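Local coordinates for hypothetical protein (Geobacillus stearothermophilus, PDB 1SFS) that is of unknown function but has a glycoside hydrolase-like domain and may be a bacterial lysozyme, at residues Gln102-Asn107 and Ala135-Ala140. Numbering follows the deposited sequence.
Sequences QVAARN and AAWIAA
A140 meets Q102, and W137 meets A104, where two neighbouring helices of this glycoside hydrolase-like domain pack side by side, a worked example of how alternating strands and helices form an outer layer. Helix 98-114 follows strand 84-89 and helix 135-145 follows strand 122-126; these strands are adjacent and parallel, and helix 98-114 lies in the beta-alpha-beta crossover between them. Over these segments the axes run in roughly the same direction, at a signed crossing angle of -30° and 9.2 Å apart.

The first kind of contact is alanine against the backbone and CG methylene of Q102. The A140 methyl points at the other helix, its CB 3.5 Å from the backbone N of Q102, and the CA atoms of these two residues approach to 5.2 Å. The side chain of Q102 sets off away from the other helix, yet its CG stays beside the backbone N (chi1 -59°), and this methylene borders the same methyl, CG to CB of A140 being 4.0 Å. A105 adds a looser approach to A140, whose carbonyl O accepts a hydrogen bond from the hydroxyl of T144 one turn on.

The second kind is apolar contact with an indole. A first torsion of -170° swings CG of W137 opposite the backbone N and carries the benzo ring toward A104. The ring also stacks with F92, while the W137 backbone N is hydrogen-bonded to OD2 of D134. The closest approach to A104 is at CZ2 of W137, 3.7 Å from the A104 CB, and the methyl meets the ring obliquely.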
ATOM      1  N   GLN A 102      -9.899 -10.516   9.944  0.55 10.46           N
ATOM      2  CA  GLN A 102      -9.859 -11.789   9.246  0.55 11.99           C
ATOM      3  C   GLN A 102     -10.662 -11.641   7.956  0.55 11.33           C
ATOM      4  O   GLN A 102     -10.210 -12.068   6.899  0.55 11.94           O
ATOM      5  CB  GLN A 102     -10.383 -13.007  10.011  0.55 12.83           C
ATOM      6  CG  GLN A 102      -9.693 -13.353  11.327  0.55 12.31           C
ATOM      7  CD  GLN A 102     -10.398 -14.524  12.039  0.55 14.43           C
ATOM      8  OE1 GLN A 102     -11.537 -14.347  12.488  0.55 20.36           O
ATOM      9  NE2 GLN A 102      -9.739 -15.674  12.130  0.55 17.51           N
ATOM     10  N   VAL A 103     -11.879 -11.104   8.031  1.00 12.40           N
ATOM     11  CA  VAL A 103     -12.690 -10.948   6.812  1.00 13.47           C
ATOM     12  C   VAL A 103     -11.931 -10.109   5.781  1.00 12.83           C
ATOM     13  O   VAL A 103     -11.909 -10.473   4.595  1.00 13.22           O
ATOM     14  CB  VAL A 103     -14.048 -10.323   7.161  1.00 15.93           C
ATOM     15  CG1 VAL A 103     -14.754  -9.936   5.852  1.00 22.10           C
ATOM     16  CG2 VAL A 103     -14.892 -11.253   7.983  1.00 20.41           C
ATOM     17  N   ALA A 104     -11.322  -9.007   6.197  1.00 11.80           N
ATOM     18  CA  ALA A 104     -10.607  -8.158   5.267  1.00 11.72           C
ATOM     19  C   ALA A 104      -9.467  -8.927   4.613  1.00 10.32           C
ATOM     20  O   ALA A 104      -9.293  -8.842   3.402  1.00 10.72           O
ATOM     21  CB  ALA A 104     -10.092  -6.907   6.015  1.00 12.77           C
ATOM     22  N   ALA A 105      -8.676  -9.632   5.413  1.00 10.27           N
ATOM     23  CA  ALA A 105      -7.558 -10.385   4.857  1.00  9.78           C
ATOM     24  C   ALA A 105      -8.053 -11.426   3.880  1.00 10.01           C
ATOM     25  O   ALA A 105      -7.488 -11.622   2.823  1.00 10.19           O
ATOM     26  CB  ALA A 105      -6.786 -11.023   5.987  1.00 11.21           C
ATOM     27  N   ARG A 106      -9.100 -12.172   4.266  1.00 10.87           N
ATOM     28  CA  ARG A 106      -9.616 -13.215   3.366  1.00 11.63           C
ATOM     29  C   ARG A 106     -10.128 -12.587   2.061  1.00 10.90           C
ATOM     30  O   ARG A 106      -9.923 -13.174   1.002  1.00 11.45           O
ATOM     31  CB  ARG A 106     -10.728 -14.007   4.045  1.00 13.16           C
ATOM     32  CG  ARG A 106     -10.176 -14.899   5.153  1.00 15.59           C
ATOM     33  CD  ARG A 106     -11.221 -15.644   5.907  1.00 19.87           C
ATOM     34  NE  ARG A 106     -10.644 -16.498   6.923  1.00 22.60           N
ATOM     35  CZ  ARG A 106     -11.232 -16.832   8.065  1.00 29.75           C
ATOM     36  NH1 ARG A 106     -10.558 -17.622   8.860  1.00 38.89           N
ATOM     37  NH2 ARG A 106     -12.444 -16.395   8.393  1.00 39.69           N
ATOM     38  N   ASN A 107     -10.784 -11.443   2.124  1.00 10.88           N
ATOM     39  CA  ASN A 107     -11.249 -10.819   0.908  1.00 10.79           C
ATOM     40  C   ASN A 107     -10.064 -10.323   0.067  1.00 11.07           C
ATOM     41  O   ASN A 107     -10.108 -10.436  -1.187  1.00 11.64           O
ATOM     42  CB  ASN A 107     -12.191  -9.687   1.238  1.00 11.66           C
ATOM     43  CG  ASN A 107     -13.548 -10.157   1.696  1.00 15.09           C
ATOM     44  OD1 ASN A 107     -13.986 -11.228   1.412  1.00 20.17           O
ATOM     45  ND2 ASN A 107     -14.238  -9.261   2.364  1.00 17.53           N
ATOM     46  N   ALA A 135      -5.582  -2.969  17.876  1.00  9.24           N
ATOM     47  CA  ALA A 135      -4.546  -3.961  17.767  1.00  8.65           C
ATOM     48  C   ALA A 135      -5.073  -5.292  17.309  1.00  8.16           C
ATOM     49  O   ALA A 135      -4.324  -6.006  16.605  1.00  9.04           O
ATOM     50  CB  ALA A 135      -3.876  -4.092  19.130  1.00  9.91           C
ATOM     51  N   ALA A 136      -6.269  -5.672  17.679  1.00  8.73           N
ATOM     52  CA  ALA A 136      -6.811  -6.966  17.264  1.00  9.28           C
ATOM     53  C   ALA A 136      -6.995  -7.045  15.762  1.00  8.26           C
ATOM     54  O   ALA A 136      -6.791  -8.106  15.180  1.00  8.67           O
ATOM     55  CB  ALA A 136      -8.126  -7.268  18.005  1.00 11.27           C
ATOM     56  N   TRP A 137      -7.438  -5.969  15.140  1.00  8.36           N
ATOM     57  CA  TRP A 137      -7.614  -5.987  13.684  1.00  8.25           C
ATOM     58  C   TRP A 137      -6.278  -6.203  12.984  1.00  7.71           C
ATOM     59  O   TRP A 137      -6.164  -6.987  12.050  1.00  7.92           O
ATOM     60  CB  TRP A 137      -8.272  -4.674  13.230  1.00  8.53           C
ATOM     61  CG  TRP A 137      -8.726  -4.652  11.818  1.00  8.71           C
ATOM     62  CD1 TRP A 137     -10.053  -4.808  11.440  1.00  9.86           C
ATOM     63  CD2 TRP A 137      -7.985  -4.466  10.626  1.00  8.63           C
ATOM     64  NE1 TRP A 137     -10.155  -4.723  10.077  1.00  9.93           N
ATOM     65  CE2 TRP A 137      -8.918  -4.525   9.553  1.00  9.32           C
ATOM     66  CE3 TRP A 137      -6.659  -4.260  10.293  1.00  9.21           C
ATOM     67  CZ2 TRP A 137      -8.534  -4.385   8.209  1.00 10.74           C
ATOM     68  CZ3 TRP A 137      -6.279  -4.135   8.967  1.00 10.55           C
ATOM     69  CH2 TRP A 137      -7.223  -4.213   7.961  1.00 11.24           C
ATOM     70  N   ILE A 138      -5.257  -5.467  13.433  1.00  7.77           N
ATOM     71  CA  ILE A 138      -3.918  -5.591  12.862  1.00  7.56           C
ATOM     72  C   ILE A 138      -3.404  -7.010  13.035  1.00  7.46           C
ATOM     73  O   ILE A 138      -2.850  -7.599  12.089  1.00  8.09           O
ATOM     74  CB  ILE A 138      -2.977  -4.559  13.442  1.00  7.84           C
ATOM     75  CG1 ILE A 138      -3.397  -3.154  13.058  1.00  9.26           C
ATOM     76  CG2 ILE A 138      -1.534  -4.835  13.020  1.00  8.90           C
ATOM     77  CD1 ILE A 138      -2.590  -2.032  13.622  1.00 11.20           C
ATOM     78  N   ALA A 139      -3.560  -7.582  14.217  1.00  8.07           N
ATOM     79  CA  ALA A 139      -3.177  -8.965  14.439  1.00  8.15           C
ATOM     80  C   ALA A 139      -3.866  -9.891  13.460  1.00  7.98           C
ATOM     81  O   ALA A 139      -3.217 -10.784  12.900  1.00  8.62           O
ATOM     82  CB  ALA A 139      -3.525  -9.386  15.879  1.00 10.08           C
ATOM     83  N   ALA A 140      -5.180  -9.729  13.273  1.00  8.05           N
ATOM     84  CA  ALA A 140      -5.897 -10.609  12.360  1.00  8.76           C
ATOM     85  C   ALA A 140      -5.415 -10.451  10.936  1.00  8.27           C
ATOM     86  O   ALA A 140      -5.336 -11.437  10.190  1.00  8.86           O
ATOM     87  CB  ALA A 140      -7.399 -10.322  12.445  1.00  9.95           C
TER